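Long-range contacts in carbohydrate binding protein, putative, cpb33A (Cellvibrio japonicus, PDB 5FJQ), which is a lytic polysaccharide monooxygenase important for efficient use of chitin by this bacterium, the present chain being its copper-binding catalytic domain: residues G48-H53 with D166-F171; F92-T97 with S140-I145; A98-K103 with S157-D162; K103-Y108 with H129-A134. All blocks are in the same frame, centred on the assembly; numbering follows the deposited sequence.

Interaction 1. Residues G48-H53 with D166-F171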
loop_
_atom_site.group_PDB
_atom_site.type_symbol
_atom_site.label_atom_id
_atom_site.label_comp_id
_atom_site.label_asym_id
_atom_site.label_seq_id
_atom_site.Cartn_x
_atom_site.Cartn_y
_atom_site.Cartn_z
ATOM N N GLY A 48 4.748 13.474 10.730
ATOM C CA GLY A 48 6.043 14.133 10.662
ATOM C C GLY A 48 6.882 13.833 9.434
ATOM O O GLY A 48 7.995 14.349 9.326
ATOM N N VAL A 49 6.392 13.005 8.516
ATOM C CA VAL A 49 7.254 12.538 7.423
ATOM C C VAL A 49 7.316 13.583 6.317
ATOM O O VAL A 49 6.313 14.174 5.959
ATOM C CB VAL A 49 6.826 11.183 6.853
ATOM C CG1 VAL A 49 7.900 10.644 5.919
ATOM C CG2 VAL A 49 6.611 10.153 7.943
ATOM N N ARG A 50 8.528 13.851 5.819
ATOM C CA ARG A 50 8.764 14.866 4.792
ATOM C C ARG A 50 9.662 14.235 3.714
ATOM O O ARG A 50 10.923 14.418 3.736
ATOM C CB ARG A 50 9.387 16.135 5.406
ATOM C CG ARG A 50 8.584 16.775 6.568
ATOM C CD ARG A 50 8.933 18.225 6.800
ATOM N NE ARG A 50 10.200 18.305 7.520
ATOM C CZ ARG A 50 11.391 18.468 6.949
ATOM N NH1 ARG A 50 11.540 18.612 5.618
ATOM N NH2 ARG A 50 12.469 18.520 7.728
ATOM N N ASP A 51 9.049 13.372 2.892
ATOM C CA ASP A 51 9.723 12.645 1.805
ATOM C C ASP A 51 10.970 11.811 2.281
ATOM O O ASP A 51 12.023 11.760 1.626
ATOM C CB ASP A 51 10.043 13.706 0.738
ATOM C CG ASP A 51 10.627 13.128 -0.507
ATOM O OD1 ASP A 51 10.128 12.092 -0.978
ATOM O OD2 ASP A 51 11.621 13.711 -0.951
ATOM N N ASN A 52 10.876 11.280 3.522
ATOM C CA ASN A 52 11.972 10.528 4.124
ATOM C C ASN A 52 11.398 9.318 4.847
ATOM O O ASN A 52 11.650 9.083 6.043
ATOM C CB ASN A 52 12.755 11.411 5.079
ATOM C CG ASN A 52 11.857 12.222 5.990
ATOM O OD1 ASN A 52 10.601 12.077 5.957
ATOM N ND2 ASN A 52 12.469 13.107 6.775
ATOM N N HIS A 53 10.543 8.608 4.123
ATOM C CA HIS A 53 9.734 7.514 4.656
ATOM C C HIS A 53 10.554 6.400 5.230
ATOM O O HIS A 53 10.125 5.719 6.171
ATOM C CB HIS A 53 8.870 6.913 3.526
ATOM C CG HIS A 53 8.249 7.923 2.649
ATOM N ND1 HIS A 53 7.147 8.659 3.031
ATOM C CD2 HIS A 53 8.545 8.305 1.382
ATOM C CE1 HIS A 53 6.821 9.481 2.051
ATOM N NE2 HIS A 53 7.629 9.266 1.029
ATOM N N ASP A 166 0.555 22.615 4.316
ATOM C CA ASP A 166 -0.452 21.862 5.048
ATOM C C ASP A 166 0.092 21.189 6.282
ATOM O O ASP A 166 0.013 21.789 7.344
ATOM C CB ASP A 166 -1.210 20.880 4.091
ATOM C CG ASP A 166 -2.370 20.172 4.755
ATOM O OD1 ASP A 166 -2.605 20.321 5.993
ATOM O OD2 ASP A 166 -3.058 19.419 4.028
ATOM N N ALA A 167 0.598 19.952 6.171
ATOM C CA ALA A 167 1.203 19.221 7.284
ATOM C C ALA A 167 2.013 18.050 6.720
ATOM O O ALA A 167 1.752 17.580 5.582
ATOM C CB ALA A 167 0.156 18.702 8.267
ATOM N N ALA A 168 2.997 17.618 7.510
ATOM C CA ALA A 168 3.889 16.514 7.170
ATOM C C ALA A 168 3.204 15.230 7.619
ATOM O O ALA A 168 2.841 15.075 8.762
ATOM C CB ALA A 168 5.232 16.673 7.868
ATOM N N GLU A 169 2.957 14.323 6.721
ATOM C CA GLU A 169 2.343 13.055 7.094
ATOM C C GLU A 169 2.420 12.191 5.856
ATOM O O GLU A 169 2.428 12.706 4.693
ATOM C CB GLU A 169 0.879 13.230 7.567
ATOM C CG GLU A 169 0.281 12.036 8.285
ATOM C CD GLU A 169 -1.167 12.303 8.744
ATOM O OE1 GLU A 169 -1.797 13.183 8.158
ATOM O OE2 GLU A 169 -1.661 11.688 9.728
ATOM N N GLY A 170 2.526 10.885 6.104
ATOM C CA GLY A 170 2.653 9.871 5.047
ATOM C C GLY A 170 1.544 8.839 5.227
ATOM O O GLY A 170 1.190 8.501 6.388
ATOM N N PHE A 171 0.965 8.384 4.109
ATOM C CA PHE A 171 0.079 7.209 4.077
ATOM C C PHE A 171 0.601 6.121 3.125
ATOM O O PHE A 171 1.075 6.415 1.983
ATOM C CB PHE A 171 -1.380 7.617 3.663
ATOM C CG PHE A 171 -1.940 8.683 4.512
ATOM C CD1 PHE A 171 -2.590 8.351 5.739
ATOM C CD2 PHE A 171 -1.710 10.014 4.205
ATOM C CE1 PHE A 171 -3.055 9.355 6.594
ATOM C CE2 PHE A 171 -2.150 11.028 5.077
ATOM C CZ PHE A 171 -2.838 10.704 6.262
#
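The two backbones run close together at Gly48 and Ala168, their CA atoms 4.7 Å apart, and are joined by one hydrogen bond in which Gly48 N donates to Ala168 O at 3.2 Å. That bond is bent (152° at the hydrogen), and the donor stands above the carbonyl plane rather than on a lone pair, so the bond is not an ideal sheet bond. Val49 O lies 3.4 Å from Glu169 N at an angle too poor for a hydrogen bond and is taken instead by Gln160 NE2.

Ala168 carries the side-chain contact. Its methyl points at the 48-53 loop, with CB 3.3 Å from Val49 O and 3.6 Å from Arg50 CG. Beyond CG the Arg50 chain bends at CG-CD (chi3 -78°) and its guanidinium forms a cation-pi pair with Trp163, whose side chain Ala168 also touches. The loop is braced from within, as Arg50 N donates to Asn52 OD1 at 2.7 Å. Glu169 turns its extended side chain away from the loop, its nearest side-chain atom about 4 Å from the copper ion, and forms a salt bridge with Arg161, consistent with a second-shell role.

The contact thus joins the loop between strand 45-47 and helix 53-56 to the start of strand 169-178. Gly170 continues the pairing with Val46, while Glu169 and Phe171 pair on the other edge with strand 152-161.

Interaction 2. Residues F92-T97 with S140-I145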
loop_
_atom_site.group_PDB
_atom_site.type_symbol
_atom_site.label_atom_id
_atom_site.label_comp_id
_atom_site.label_asym_id
_atom_site.label_seq_id
_atom_site.Cartn_x
_atom_site.Cartn_y
_atom_site.Cartn_z
ATOM N N PHE A 92 -5.161 3.178 -10.585
ATOM C CA PHE A 92 -5.079 3.029 -9.124
ATOM C C PHE A 92 -5.799 4.197 -8.476
ATOM O O PHE A 92 -5.626 5.367 -8.846
ATOM C CB PHE A 92 -3.614 2.977 -8.668
ATOM C CG PHE A 92 -2.904 1.709 -9.053
ATOM C CD1 PHE A 92 -2.448 1.504 -10.361
ATOM C CD2 PHE A 92 -2.762 0.697 -8.155
ATOM C CE1 PHE A 92 -1.822 0.308 -10.701
ATOM C CE2 PHE A 92 -2.145 -0.511 -8.492
ATOM C CZ PHE A 92 -1.678 -0.701 -9.764
ATOM N N VAL A 93 -6.634 3.877 -7.513
ATOM C CA VAL A 93 -7.534 4.879 -7.031
ATOM C C VAL A 93 -7.376 4.900 -5.546
ATOM O O VAL A 93 -7.477 3.829 -4.932
ATOM C CB VAL A 93 -9.021 4.503 -7.341
ATOM C CG1 VAL A 93 -9.957 5.452 -6.602
ATOM C CG2 VAL A 93 -9.300 4.440 -8.871
ATOM N N TRP A 94 -7.194 6.107 -5.005
ATOM C CA TRP A 94 -7.125 6.300 -3.549
ATOM C C TRP A 94 -8.477 6.868 -3.162
ATOM O O TRP A 94 -8.903 7.876 -3.716
ATOM C CB TRP A 94 -6.028 7.284 -3.113
ATOM C CG TRP A 94 -4.616 6.738 -3.027
ATOM C CD1 TRP A 94 -3.808 6.515 -4.060
ATOM C CD2 TRP A 94 -3.828 6.488 -1.837
ATOM N NE1 TRP A 94 -2.575 6.042 -3.663
ATOM C CE2 TRP A 94 -2.540 6.047 -2.285
ATOM C CE3 TRP A 94 -4.079 6.577 -0.449
ATOM C CZ2 TRP A 94 -1.525 5.699 -1.415
ATOM C CZ3 TRP A 94 -3.075 6.238 0.417
ATOM C CH2 TRP A 94 -1.795 5.767 -0.057
ATOM N N THR A 95 -9.154 6.196 -2.245
ATOM C CA THR A 95 -10.347 6.755 -1.644
ATOM C C THR A 95 -9.896 7.413 -0.353
ATOM O O THR A 95 -9.446 6.748 0.587
ATOM C CB THR A 95 -11.409 5.674 -1.383
ATOM O OG1 THR A 95 -11.798 5.167 -2.651
ATOM C CG2 THR A 95 -12.622 6.296 -0.699
ATOM N N ASN A 96 -9.997 8.734 -0.352
ATOM C CA ASN A 96 -9.604 9.558 0.731
ATOM C C ASN A 96 -10.759 9.858 1.681
ATOM O O ASN A 96 -11.764 10.411 1.261
ATOM C CB ASN A 96 -8.961 10.832 0.171
ATOM C CG ASN A 96 -7.778 10.499 -0.700
ATOM O OD1 ASN A 96 -7.257 9.390 -0.587
ATOM N ND2 ASN A 96 -7.453 11.370 -1.664
ATOM N N THR A 97 -10.612 9.498 2.950
ATOM C CA THR A 97 -11.667 9.810 3.931
ATOM C C THR A 97 -11.525 11.228 4.398
ATOM O O THR A 97 -12.512 11.860 4.762
ATOM C CB THR A 97 -11.626 8.838 5.124
ATOM O OG1 THR A 97 -10.363 8.993 5.856
ATOM C CG2 THR A 97 -11.888 7.402 4.588
ATOM N N SER A 140 -8.457 10.149 -5.590
ATOM C CA SER A 140 -7.190 10.468 -6.252
ATOM C C SER A 140 -6.910 9.336 -7.211
ATOM O O SER A 140 -6.780 8.198 -6.809
ATOM C CB SER A 140 -6.051 10.599 -5.195
ATOM O OG SER A 140 -6.131 11.768 -4.459
ATOM N N THR A 141 -6.841 9.642 -8.502
ATOM C CA THR A 141 -6.672 8.611 -9.486
ATOM C C THR A 141 -5.355 8.754 -10.241
ATOM O O THR A 141 -5.009 9.821 -10.749
ATOM C CB THR A 141 -7.841 8.532 -10.538
ATOM O OG1 THR A 141 -9.087 8.450 -9.828
ATOM C CG2 THR A 141 -7.676 7.297 -11.263
ATOM N N HIS A 142 -4.627 7.644 -10.299
ATOM C CA HIS A 142 -3.336 7.638 -10.942
ATOM C C HIS A 142 -3.322 6.490 -11.949
ATOM O O HIS A 142 -3.536 5.356 -11.612
ATOM C CB HIS A 142 -2.289 7.499 -9.842
ATOM C CG HIS A 142 -2.500 8.471 -8.729
ATOM N ND1 HIS A 142 -2.847 8.079 -7.449
ATOM C CD2 HIS A 142 -2.471 9.821 -8.714
ATOM C CE1 HIS A 142 -3.018 9.152 -6.695
ATOM N NE2 HIS A 142 -2.762 10.221 -7.427
ATOM N N ASN A 143 -3.140 6.824 -13.228
ATOM C CA ASN A 143 -2.991 5.798 -14.203
ATOM C C ASN A 143 -1.558 5.306 -14.331
ATOM O O ASN A 143 -0.822 5.867 -15.149
ATOM C CB ASN A 143 -3.318 6.387 -15.539
ATOM C CG ASN A 143 -4.597 5.840 -16.102
ATOM O OD1 ASN A 143 -5.665 5.909 -15.444
ATOM N ND2 ASN A 143 -4.510 5.286 -17.325
ATOM N N VAL A 144 -1.216 4.235 -13.632
ATOM C CA VAL A 144 0.197 3.857 -13.357
ATOM C C VAL A 144 0.555 2.991 -14.507
ATOM O O VAL A 144 -0.296 2.177 -14.935
ATOM C CB VAL A 144 0.285 3.036 -12.046
ATOM C CG1 VAL A 144 1.709 2.530 -11.758
ATOM C CG2 VAL A 144 -0.226 3.892 -10.908
ATOM N N ILE A 145 1.737 3.183 -15.109
ATOM C CA ILE A 145 2.087 2.271 -16.174
ATOM C C ILE A 145 2.840 1.070 -15.555
ATOM O O ILE A 145 3.965 1.213 -15.021
ATOM C CB ILE A 145 2.847 2.947 -17.369
ATOM C CG1 ILE A 145 2.130 4.189 -17.938
ATOM C CG2 ILE A 145 3.297 1.938 -18.427
ATOM C CD1 ILE A 145 0.623 4.107 -18.171
#
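Phe92 carries the largest share of this contact. CG lies anti to the carbonyl carbon (chi1 -71°). CB sits 3.8 Å from His142 O, an oxygen at the edge of the Phe92 ring, and CG comes near Val144 CG2. CD1 is the pressure point, packed tightly at 3.3 Å against the same methyl, Val144 CG2. CE1 then slides along to Val144 CB at 3.7 Å, the side chains crossing at about a right angle. Tyr107 packs against the root, at CB and CG, and Ile175 of strand 169-178 also touches the residue.

The backbones beneath are antiparallel strands, their directions 168° apart. Phe92 and His142 form a hydrogen-bonded pair, with His142 N donating to Phe92 O at 2.9 Å; Trp94 and Ser140 form the next, with Trp94 N reaching Ser140 O at 2.8 Å. Between them Val93 and Thr141 make a non-hydrogen-bonded pair on the other face. On the inner face Trp94 CD1 meets the edge of the His142 ring, 3.8 Å from CE1, an oblique approach. A side-chain bond adds to the ladder: Asn96 ND2 donates to Ser140 OG at 3.1 Å; both atoms also bond to Glu137.

Strand 88-96 is the middle of a three-stranded sheet, between strands 2-6 and 139-146. Its inner face lies against the second sheet of the sandwich: Trp94 NE1 hydrogen-bonds Ser157 OG, and His142 ND1 hydrogen-bonds Tyr107 OH.

Interaction 3. Residues A98-K103 with S157-D162. With CU (copper (II) ion), chain D.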
loop_
_atom_site.group_PDB
_atom_site.type_symbol
_atom_site.label_atom_id
_atom_site.label_comp_id
_atom_site.label_asym_id
_atom_site.label_seq_id
_atom_site.Cartn_x
_atom_site.Cartn_y
_atom_site.Cartn_z
ATOM N N ALA A 98 -10.273 11.707 4.495
ATOM C CA ALA A 98 -10.038 13.098 4.768
ATOM C C ALA A 98 -9.013 13.589 3.751
ATOM O O ALA A 98 -7.851 13.192 3.823
ATOM C CB ALA A 98 -9.530 13.285 6.202
ATOM N N ALA A 99 -9.412 14.514 2.886
ATOM C CA ALA A 99 -8.508 15.115 1.886
ATOM C C ALA A 99 -7.359 15.930 2.505
ATOM O O ALA A 99 -7.477 16.413 3.624
ATOM C CB ALA A 99 -9.298 15.968 0.942
ATOM N N HIS A 100 -6.247 16.055 1.777
ATOM C CA HIS A 100 -5.116 16.833 2.215
ATOM C C HIS A 100 -4.467 17.466 0.977
ATOM O O HIS A 100 -4.701 16.999 -0.168
ATOM C CB HIS A 100 -4.119 15.982 2.991
ATOM C CG HIS A 100 -4.654 15.418 4.277
ATOM N ND1 HIS A 100 -5.241 16.203 5.240
ATOM C CD2 HIS A 100 -4.694 14.151 4.754
ATOM C CE1 HIS A 100 -5.586 15.452 6.282
ATOM N NE2 HIS A 100 -5.289 14.197 5.995
ATOM N N LYS A 101 -3.680 18.542 1.196
ATOM C CA LYS A 101 -2.831 19.092 0.126
ATOM C C LYS A 101 -1.726 18.056 -0.031
ATOM O O LYS A 101 -1.313 17.480 0.943
ATOM C CB LYS A 101 -2.289 20.491 0.466
ATOM C CG LYS A 101 -3.358 21.462 0.925
ATOM C CD LYS A 101 -3.025 22.885 0.527
ATOM C CE LYS A 101 -4.271 23.770 0.425
ATOM N NZ LYS A 101 -4.939 23.636 -0.910
ATOM N N THR A 102 -1.334 17.774 -1.275
ATOM C CA THR A 102 -0.492 16.600 -1.644
ATOM C C THR A 102 0.793 17.091 -2.302
ATOM O O THR A 102 0.748 17.869 -3.272
ATOM C CB THR A 102 -1.250 15.679 -2.639
ATOM O OG1 THR A 102 -2.397 15.142 -1.963
ATOM C CG2 THR A 102 -0.398 14.532 -3.137
ATOM N N LYS A 103 1.921 16.609 -1.783
ATOM C CA LYS A 103 3.222 16.739 -2.442
ATOM C C LYS A 103 3.283 15.721 -3.587
ATOM O O LYS A 103 3.707 16.041 -4.732
ATOM C CB LYS A 103 4.342 16.539 -1.430
ATOM C CG LYS A 103 5.711 16.936 -1.953
ATOM C CD LYS A 103 5.814 18.433 -2.165
ATOM C CE LYS A 103 6.606 19.096 -1.054
ATOM N NZ LYS A 103 6.430 20.574 -1.068
ATOM N N SER A 157 2.026 1.940 -2.944
ATOM C CA SER A 157 1.733 3.369 -3.078
ATOM C C SER A 157 1.930 4.181 -1.809
ATOM O O SER A 157 1.592 3.747 -0.674
ATOM C CB SER A 157 0.272 3.548 -3.582
ATOM O OG SER A 157 -0.006 4.907 -3.880
ATOM N N ILE A 158 2.448 5.408 -1.971
ATOM C CA ILE A 158 2.745 6.244 -0.845
ATOM C C ILE A 158 2.179 7.605 -1.136
ATOM O O ILE A 158 2.383 8.192 -2.246
ATOM C CB ILE A 158 4.269 6.507 -0.677
ATOM C CG1 ILE A 158 5.047 5.220 -0.421
ATOM C CG2 ILE A 158 4.511 7.551 0.421
ATOM C CD1 ILE A 158 6.512 5.461 -0.032
ATOM N N TRP A 159 1.442 8.107 -0.161
ATOM C CA TRP A 159 0.833 9.429 -0.244
ATOM C C TRP A 159 1.554 10.374 0.672
ATOM O O TRP A 159 1.482 10.204 1.924
ATOM C CB TRP A 159 -0.670 9.330 0.129
ATOM C CG TRP A 159 -1.366 10.648 0.110
ATOM C CD1 TRP A 159 -0.908 11.820 -0.439
ATOM C CD2 TRP A 159 -2.679 10.940 0.644
ATOM N NE1 TRP A 159 -1.857 12.841 -0.255
ATOM C CE2 TRP A 159 -2.923 12.329 0.434
ATOM C CE3 TRP A 159 -3.609 10.194 1.372
ATOM C CZ2 TRP A 159 -4.108 12.963 0.837
ATOM C CZ3 TRP A 159 -4.834 10.826 1.763
ATOM C CH2 TRP A 159 -5.044 12.206 1.517
ATOM N N GLN A 160 2.231 11.363 0.073
ATOM C CA GLN A 160 2.960 12.381 0.835
ATOM C C GLN A 160 2.079 13.674 0.843
ATOM O O GLN A 160 1.832 14.289 -0.205
ATOM C CB GLN A 160 4.426 12.619 0.295
ATOM C CG GLN A 160 5.208 13.753 0.982
ATOM C CD GLN A 160 5.590 13.459 2.402
ATOM O OE1 GLN A 160 6.488 12.613 2.685
ATOM N NE2 GLN A 160 4.986 14.203 3.318
ATOM N N ARG A 161 1.565 13.977 2.045
ATOM C CA ARG A 161 0.809 15.193 2.372
ATOM C C ARG A 161 1.792 16.380 2.255
ATOM O O ARG A 161 2.977 16.267 2.639
ATOM C CB ARG A 161 0.218 15.066 3.788
ATOM C CG ARG A 161 -0.546 16.292 4.295
ATOM C CD ARG A 161 -1.313 15.938 5.553
ATOM N NE ARG A 161 -2.195 17.028 5.987
ATOM C CZ ARG A 161 -2.708 17.107 7.219
ATOM N NH1 ARG A 161 -2.428 16.144 8.086
ATOM N NH2 ARG A 161 -3.485 18.124 7.590
ATOM N N ASP A 162 1.335 17.501 1.698
ATOM C CA ASP A 162 2.253 18.611 1.402
ATOM C C ASP A 162 2.626 19.399 2.648
ATOM O O ASP A 162 1.806 20.168 3.143
ATOM C CB ASP A 162 1.616 19.546 0.391
ATOM C CG ASP A 162 2.605 20.518 -0.161
ATOM O OD1 ASP A 162 3.444 21.015 0.584
ATOM O OD2 ASP A 162 2.554 20.749 -1.362
HETATM CU CU CU D . -5.528 12.513 6.857
HETATM O O HOH W 1 -5.574 18.938 5.132
#
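A copper ligand and the end of a core strand meet here: residues 98-103 lead into strand 102-109 and pair with the close of strand 152-161, beside the metal site. Thr102 and Arg161 form an antiparallel non-hydrogen-bonded pair, flanked by Asp162 N to Lys101 O and Lys103 N to Gln160 O, both 2.8 Å. Trp159 NE1 donates to Thr102 OG1 at 2.9 Å, which fixes the indole so that CZ2 lies 3.7 Å from His100 CB. A weak salt bridge from Lys103 NZ to Asp162 OD1 closes the far end; Asp164 is the stronger partner of that lysine.

His100 NE2 binds copper at 1.9 Å, completing with His1 the histidine brace of this family. Over one ring face lies the Arg161 guanidinium, centres 3.7 Å apart and planes at 23°; Ala98 O is on the opposite face. The extended Arg161 chain delivers it there, and Asp166 and Glu169 hold it by salt bridges.

His100 ND1 donates in the ring plane to a water at 2.8 Å, leaving NE2 to the metal. The guanidinium would probably draw electron density from the imidazole and modulate NE2 as a ligand, an effect the two carboxylates may temper.

Interaction 4. Residues K103-Y108 with H129-A134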
loop_
_atom_site.group_PDB
_atom_site.type_symbol
_atom_site.label_atom_id
_atom_site.label_comp_id
_atom_site.label_asym_id
_atom_site.label_seq_id
_atom_site.Cartn_x
_atom_site.Cartn_y
_atom_site.Cartn_z
ATOM N N LYS A 103 1.921 16.609 -1.783
ATOM C CA LYS A 103 3.222 16.739 -2.442
ATOM C C LYS A 103 3.283 15.721 -3.587
ATOM O O LYS A 103 3.707 16.041 -4.732
ATOM C CB LYS A 103 4.342 16.539 -1.430
ATOM C CG LYS A 103 5.711 16.936 -1.953
ATOM C CD LYS A 103 5.814 18.433 -2.165
ATOM C CE LYS A 103 6.606 19.096 -1.054
ATOM N NZ LYS A 103 6.430 20.574 -1.068
ATOM N N TYR A 104 2.806 14.508 -3.323
ATOM C CA TYR A 104 2.730 13.445 -4.360
ATOM C C TYR A 104 2.021 12.165 -3.950
ATOM O O TYR A 104 1.952 11.807 -2.739
ATOM C CB TYR A 104 4.142 13.044 -4.836
ATOM C CG TYR A 104 5.083 12.596 -3.751
ATOM C CD1 TYR A 104 4.963 11.318 -3.157
ATOM C CD2 TYR A 104 6.144 13.395 -3.379
ATOM C CE1 TYR A 104 5.864 10.887 -2.204
ATOM C CE2 TYR A 104 7.059 12.983 -2.424
ATOM C CZ TYR A 104 6.910 11.735 -1.824
ATOM O OH TYR A 104 7.791 11.377 -0.864
ATOM N N PHE A 105 1.525 11.441 -4.938
ATOM C CA PHE A 105 1.263 9.997 -4.738
ATOM C C PHE A 105 2.313 9.294 -5.559
ATOM O O PHE A 105 2.417 9.529 -6.829
ATOM C CB PHE A 105 -0.148 9.553 -5.225
ATOM C CG PHE A 105 -1.294 10.121 -4.387
ATOM C CD1 PHE A 105 -1.772 11.409 -4.618
ATOM C CD2 PHE A 105 -1.824 9.397 -3.310
ATOM C CE1 PHE A 105 -2.820 11.973 -3.846
ATOM C CE2 PHE A 105 -2.857 9.949 -2.541
ATOM C CZ PHE A 105 -3.332 11.241 -2.782
ATOM N N ARG A 106 3.015 8.360 -4.925
ATOM C CA ARG A 106 3.974 7.553 -5.648
ATOM C C ARG A 106 3.679 6.070 -5.585
ATOM O O ARG A 106 3.204 5.549 -4.554
ATOM C CB ARG A 106 5.422 7.747 -5.104
ATOM C CG ARG A 106 6.038 9.043 -5.540
ATOM C CD ARG A 106 7.409 9.212 -4.894
ATOM N NE ARG A 106 7.907 10.527 -5.300
ATOM C CZ ARG A 106 8.916 11.183 -4.716
ATOM N NH1 ARG A 106 9.492 10.685 -3.646
ATOM N NH2 ARG A 106 9.280 12.390 -5.149
ATOM N N TYR A 107 3.974 5.407 -6.709
ATOM C CA TYR A 107 3.927 3.969 -6.738
ATOM C C TYR A 107 5.258 3.324 -7.024
ATOM O O TYR A 107 6.010 3.764 -7.957
ATOM C CB TYR A 107 2.920 3.486 -7.775
ATOM C CG TYR A 107 1.532 4.005 -7.486
ATOM C CD1 TYR A 107 1.256 5.373 -7.567
ATOM C CD2 TYR A 107 0.522 3.147 -7.094
ATOM C CE1 TYR A 107 -0.030 5.868 -7.338
ATOM C CE2 TYR A 107 -0.782 3.612 -6.878
ATOM C CZ TYR A 107 -1.016 4.964 -6.928
ATOM O OH TYR A 107 -2.245 5.409 -6.666
ATOM N N TYR A 108 5.437 2.175 -6.360
ATOM C CA TYR A 108 6.646 1.321 -6.526
ATOM C C TYR A 108 6.172 -0.074 -6.791
ATOM O O TYR A 108 4.970 -0.400 -6.562
ATOM C CB TYR A 108 7.522 1.329 -5.258
ATOM C CG TYR A 108 7.978 2.693 -4.884
ATOM C CD1 TYR A 108 7.085 3.647 -4.318
ATOM C CD2 TYR A 108 9.331 3.052 -5.063
ATOM C CE1 TYR A 108 7.533 4.924 -4.004
ATOM C CE2 TYR A 108 9.759 4.301 -4.733
ATOM C CZ TYR A 108 8.900 5.205 -4.209
ATOM O OH TYR A 108 9.426 6.401 -3.947
ATOM N N HIS A 129 5.698 5.251 -10.641
ATOM C CA HIS A 129 4.820 6.381 -10.872
ATOM C C HIS A 129 4.986 7.477 -9.826
ATOM O O HIS A 129 5.105 7.203 -8.593
ATOM C CB HIS A 129 3.325 5.917 -10.934
ATOM C CG HIS A 129 2.372 6.999 -11.336
ATOM N ND1 HIS A 129 2.145 7.325 -12.663
ATOM C CD2 HIS A 129 1.618 7.862 -10.602
ATOM C CE1 HIS A 129 1.273 8.316 -12.726
ATOM N NE2 HIS A 129 0.931 8.655 -11.496
ATOM N N ASP A 130 4.844 8.714 -10.297
ATOM C CA ASP A 130 4.838 9.890 -9.422
ATOM C C ASP A 130 3.783 10.836 -9.956
ATOM O O ASP A 130 3.782 11.273 -11.160
ATOM C CB ASP A 130 6.247 10.509 -9.338
ATOM C CG ASP A 130 6.350 11.655 -8.359
ATOM O OD1 ASP A 130 5.392 12.373 -8.090
ATOM O OD2 ASP A 130 7.434 11.858 -7.832
ATOM N N SER A 131 2.819 11.123 -9.091
ATOM C CA SER A 131 1.691 11.836 -9.565
ATOM C C SER A 131 1.919 13.336 -9.486
ATOM O O SER A 131 1.137 14.071 -9.958
ATOM C CB SER A 131 0.452 11.468 -8.790
ATOM O OG SER A 131 0.413 12.186 -7.575
ATOM N N GLY A 132 2.992 13.808 -8.891
ATOM C CA GLY A 132 3.084 15.248 -8.739
ATOM C C GLY A 132 2.090 15.748 -7.690
ATOM O O GLY A 132 1.191 14.979 -7.251
ATOM N N PRO A 133 2.255 17.027 -7.259
ATOM C CA PRO A 133 1.457 17.615 -6.189
ATOM C C PRO A 133 -0.007 17.764 -6.615
ATOM O O PRO A 133 -0.342 17.677 -7.844
ATOM C CB PRO A 133 2.098 18.991 -5.987
ATOM C CG PRO A 133 2.585 19.330 -7.364
ATOM C CD PRO A 133 3.083 18.043 -7.940
ATOM N N ALA A 134 -0.859 17.971 -5.628
ATOM C CA ALA A 134 -2.295 18.132 -5.897
ATOM C C ALA A 134 -2.908 18.992 -4.828
ATOM O O ALA A 134 -2.389 19.026 -3.699
ATOM C CB ALA A 134 -2.999 16.765 -5.894
#
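Backbone bonds make this an antiparallel pairing that loosens toward one end. Tyr107 and His129 form a hydrogen-bonded pair, with Tyr107 N donating to His129 O at 2.8 Å and His129 N returning a longer bond to Tyr107 O at 3.1 Å. Arg106 faces Asp130 in the non-hydrogen-bonded pair that follows, and Ser131 N then donates to Phe105 O at 2.8 Å.

Past that point a side chain takes over the backbone's work. Ser131 OG, in the crowded position between N and carbonyl carbon (chi1 81°), accepts from Phe105 N at 3.0 Å and donates to Gly132 O; it also sits in plane at the edge of the Phe105 ring. Asp130 OD1 accepts from Gly132 N, forming an Asx turn, past which Pro133 still lies against Lys103.

The charged pair lies on the face that carries Arg106 and Asp130. Arg106 NE donates to Asp130 OD2 at 2.9 Å and NH2 adds a weak second bond. The guanidinium uses its edge, yet the carboxylate oxygen is met from above its own plane, the two planes being 70° apart. One face of the guanidinium lies over the Tyr104 ring, and NH1 has a second acid partner, Asp51.

Apolar contact is lighter: Tyr107 CD1 lies 3.9 Å from His129 CD2, the side chains running alongside with rings oblique.

Strand 102-109 lies between strands 126-130 and 152-161. A classic beta bulge sets Lys103 and Tyr104 against Gln160, while Phe105 stacks on Trp159 and packs toward strand 139-146 across the sandwich.

Read from the N terminus, the first segment, 48-53, waits longest for its partner: interaction 1 closes at 166-171, and the other three lie nested within its loop. Interaction 2 opens at 92-97 and interaction 3 directly after it at 98-103; because 140-145 comes before 157-162, these two cross. Interaction 4, which shares Lys103 with interaction 3, closes soonest, at 129-134, and is nested within both. Interaction 2 pairs two strands of the three-stranded sheet, whereas interactions 1, 3 and 4 reach the other one. The chain changes layer from strand 88-96 to 102-109 and again from 139-146 to 152-161, so the crossing pair has one contact in each layer. Interactions 1 and 3 meet near the copper.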